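PDB 3BKW: S-adenosylmethionine dependent methyltransferase from Mesorhizobium loti, which probably transfers methyl groups from S-adenosylmethionine to a substrate that has not been identified. Local coordinates for residues Y149-R154 and W167-Y172. Numbering follows the deposited sequence.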
loop_
_atom_site.group_PDB
_atom_site.type_symbol
_atom_site.label_atom_id
_atom_site.label_comp_id
_atom_site.label_asym_id
_atom_site.label_seq_id
_atom_site.Cartn_x
_atom_site.Cartn_y
_atom_site.Cartn_z
ATOM N N TYR A 149 -12.687 3.620 0.351
ATOM C CA TYR A 149 -13.722 4.550 0.735
ATOM C C TYR A 149 -14.097 5.510 -0.405
ATOM O O TYR A 149 -15.288 5.812 -0.590
ATOM C CB TYR A 149 -13.273 5.313 1.992
ATOM C CG TYR A 149 -14.308 6.250 2.550
ATOM C CD1 TYR A 149 -15.328 5.790 3.385
ATOM C CD2 TYR A 149 -14.260 7.612 2.256
ATOM C CE1 TYR A 149 -16.297 6.674 3.900
ATOM C CE2 TYR A 149 -15.224 8.497 2.749
ATOM C CZ TYR A 149 -16.228 8.024 3.589
ATOM O OH TYR A 149 -17.185 8.896 4.072
HETATM N N MSE A 150 -13.112 5.996 -1.154
HETATM C CA MSE A 150 -13.353 6.956 -2.248
HETATM C C MSE A 150 -13.860 6.369 -3.562
HETATM O O MSE A 150 -14.515 7.063 -4.331
HETATM C CB MSE A 150 -12.067 7.718 -2.581
HETATM C CG MSE A 150 -11.543 8.581 -1.463
HETATM SE SE MSE A 150 -10.084 9.701 -2.106
HETATM C CE MSE A 150 -8.753 8.274 -2.527
ATOM N N ALA A 151 -13.507 5.118 -3.845
ATOM C CA ALA A 151 -13.835 4.480 -5.132
ATOM C C ALA A 151 -15.293 4.469 -5.599
ATOM O O ALA A 151 -15.562 4.829 -6.739
ATOM C CB ALA A 151 -13.316 3.032 -5.154
ATOM N N PRO A 152 -16.228 4.040 -4.733
ATOM C CA PRO A 152 -17.579 3.776 -5.249
ATOM C C PRO A 152 -18.378 4.957 -5.811
ATOM O O PRO A 152 -18.289 6.071 -5.294
ATOM C CB PRO A 152 -18.301 3.143 -4.047
ATOM C CG PRO A 152 -17.236 2.760 -3.094
ATOM C CD PRO A 152 -16.134 3.742 -3.292
ATOM N N ALA A 153 -19.137 4.694 -6.872
ATOM C CA ALA A 153 -20.016 5.711 -7.460
ATOM C C ALA A 153 -21.143 6.075 -6.486
ATOM O O ALA A 153 -21.586 7.229 -6.453
ATOM C CB ALA A 153 -20.578 5.205 -8.756
ATOM N N ARG A 154 -21.608 5.094 -5.712
ATOM C CA ARG A 154 -22.659 5.262 -4.711
ATOM C C ARG A 154 -22.124 4.682 -3.402
ATOM O O ARG A 154 -22.504 3.576 -3.017
ATOM C CB ARG A 154 -23.922 4.520 -5.165
ATOM C CG ARG A 154 -24.560 5.075 -6.421
ATOM C CD ARG A 154 -25.823 4.295 -6.823
ATOM N NE ARG A 154 -26.862 4.299 -5.791
ATOM N N TRP A 167 -19.348 -3.407 2.245
ATOM C CA TRP A 167 -18.991 -2.150 1.591
ATOM C C TRP A 167 -18.732 -2.441 0.119
ATOM O O TRP A 167 -17.620 -2.892 -0.247
ATOM C CB TRP A 167 -17.761 -1.523 2.257
ATOM C CG TRP A 167 -17.375 -0.184 1.679
ATOM C CD1 TRP A 167 -16.450 0.054 0.717
ATOM C CD2 TRP A 167 -17.938 1.094 2.016
ATOM N NE1 TRP A 167 -16.371 1.389 0.466
ATOM C CE2 TRP A 167 -17.275 2.060 1.232
ATOM C CE3 TRP A 167 -18.908 1.519 2.940
ATOM C CZ2 TRP A 167 -17.558 3.441 1.316
ATOM C CZ3 TRP A 167 -19.215 2.908 3.024
ATOM C CH2 TRP A 167 -18.537 3.848 2.207
ATOM N N PRO A 168 -19.751 -2.240 -0.741
ATOM C CA PRO A 168 -19.577 -2.467 -2.178
ATOM C C PRO A 168 -18.606 -1.503 -2.851
ATOM O O PRO A 168 -18.722 -0.288 -2.680
ATOM C CB PRO A 168 -20.995 -2.311 -2.734
ATOM C CG PRO A 168 -21.873 -2.556 -1.604
ATOM C CD PRO A 168 -21.168 -1.933 -0.447
ATOM N N ILE A 169 -17.670 -2.065 -3.605
ATOM C CA ILE A 169 -16.657 -1.324 -4.326
ATOM C C ILE A 169 -16.933 -1.430 -5.824
ATOM O O ILE A 169 -17.292 -2.493 -6.312
ATOM C CB ILE A 169 -15.233 -1.917 -4.009
ATOM C CG1 ILE A 169 -14.849 -1.637 -2.537
ATOM C CG2 ILE A 169 -14.164 -1.320 -4.898
ATOM C CD1 ILE A 169 -13.589 -2.426 -2.033
ATOM N N ASP A 170 -16.825 -0.306 -6.527
ATOM C CA ASP A 170 -16.778 -0.284 -7.994
ATOM C C ASP A 170 -15.730 0.752 -8.417
ATOM O O ASP A 170 -15.351 1.642 -7.626
ATOM C CB ASP A 170 -18.133 0.021 -8.647
ATOM C CG ASP A 170 -18.574 1.452 -8.418
ATOM O OD1 ASP A 170 -19.054 1.742 -7.322
ATOM O OD2 ASP A 170 -18.430 2.282 -9.339
ATOM N N ARG A 171 -15.245 0.594 -9.651
ATOM C CA ARG A 171 -14.270 1.490 -10.282
ATOM C C ARG A 171 -13.027 1.821 -9.431
ATOM O O ARG A 171 -12.463 2.903 -9.531
ATOM C CB ARG A 171 -15.001 2.762 -10.754
ATOM C CG ARG A 171 -16.101 2.457 -11.791
ATOM C CD ARG A 171 -16.884 3.670 -12.277
ATOM N NE ARG A 171 -16.099 4.620 -13.080
ATOM C CZ ARG A 171 -15.729 5.870 -12.744
ATOM N NH1 ARG A 171 -16.064 6.449 -11.584
ATOM N NH2 ARG A 171 -15.016 6.581 -13.623
ATOM N N TYR A 172 -12.588 0.876 -8.602
ATOM C CA TYR A 172 -11.396 1.101 -7.777
ATOM C C TYR A 172 -10.164 1.445 -8.599
ATOM O O TYR A 172 -9.343 2.270 -8.168
ATOM C CB TYR A 172 -11.113 -0.113 -6.906
ATOM C CG TYR A 172 -9.953 0.040 -5.934
ATOM C CD1 TYR A 172 -10.155 0.541 -4.641
ATOM C CD2 TYR A 172 -8.666 -0.358 -6.298
ATOM C CE1 TYR A 172 -9.091 0.641 -3.736
ATOM C CE2 TYR A 172 -7.595 -0.269 -5.408
ATOM C CZ TYR A 172 -7.810 0.234 -4.123
ATOM O OH TYR A 172 -6.758 0.334 -3.240
HETATM O O HOH W 1 -17.174 4.762 -8.920
HETATM O O HOH W 2 -21.253 2.292 -6.244
HETATM O O HOH W 3 -21.550 1.055 -3.771
#
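D170 reaches across to the loop at A153 and receives its backbone N-H: A153 N lies 3.0 Å from D170 OD1, the bond bends only modestly (157°), and OD1 accepts through its syn lone pair. Aspartate suits the place because its short side chain, with CG between the backbone N and carbonyl carbon (chi1 69°), offers two oxygens to one loop. One water donates to D170 OD1 and accepts from R154 N, while a second donates both to OD2 and to A151 O, 2.7 Å from it. An alanine at D170 would probably leave A153 N without its carboxylate acceptor and both waters without one of their mates, freeing the loop to shift.

A151 and P152 are compact, and the two segments come close at them: A151 CB fits 3.8 Å from Y172 CA and also meets Y172 CD1; P152 sets CG 3.4 Å from P168 O and crosses W167 at about a right angle. The broad, flat rings of Y149 and W167 can lie nearly parallel (9°) though slid apart, touching mainly where Y149 CD1 lies 3.8 Å from W167 CZ2. The indole NE1 gives W167 a donor for I148 O, and R233 adds a cation-pi contact.

The contact joins helix 147-150 and the following loop to strand 165-169 and the residues after it; this strand pairs with strand 158-159 and, through W167 to I169, continues as an antiparallel ladder into the second subunit.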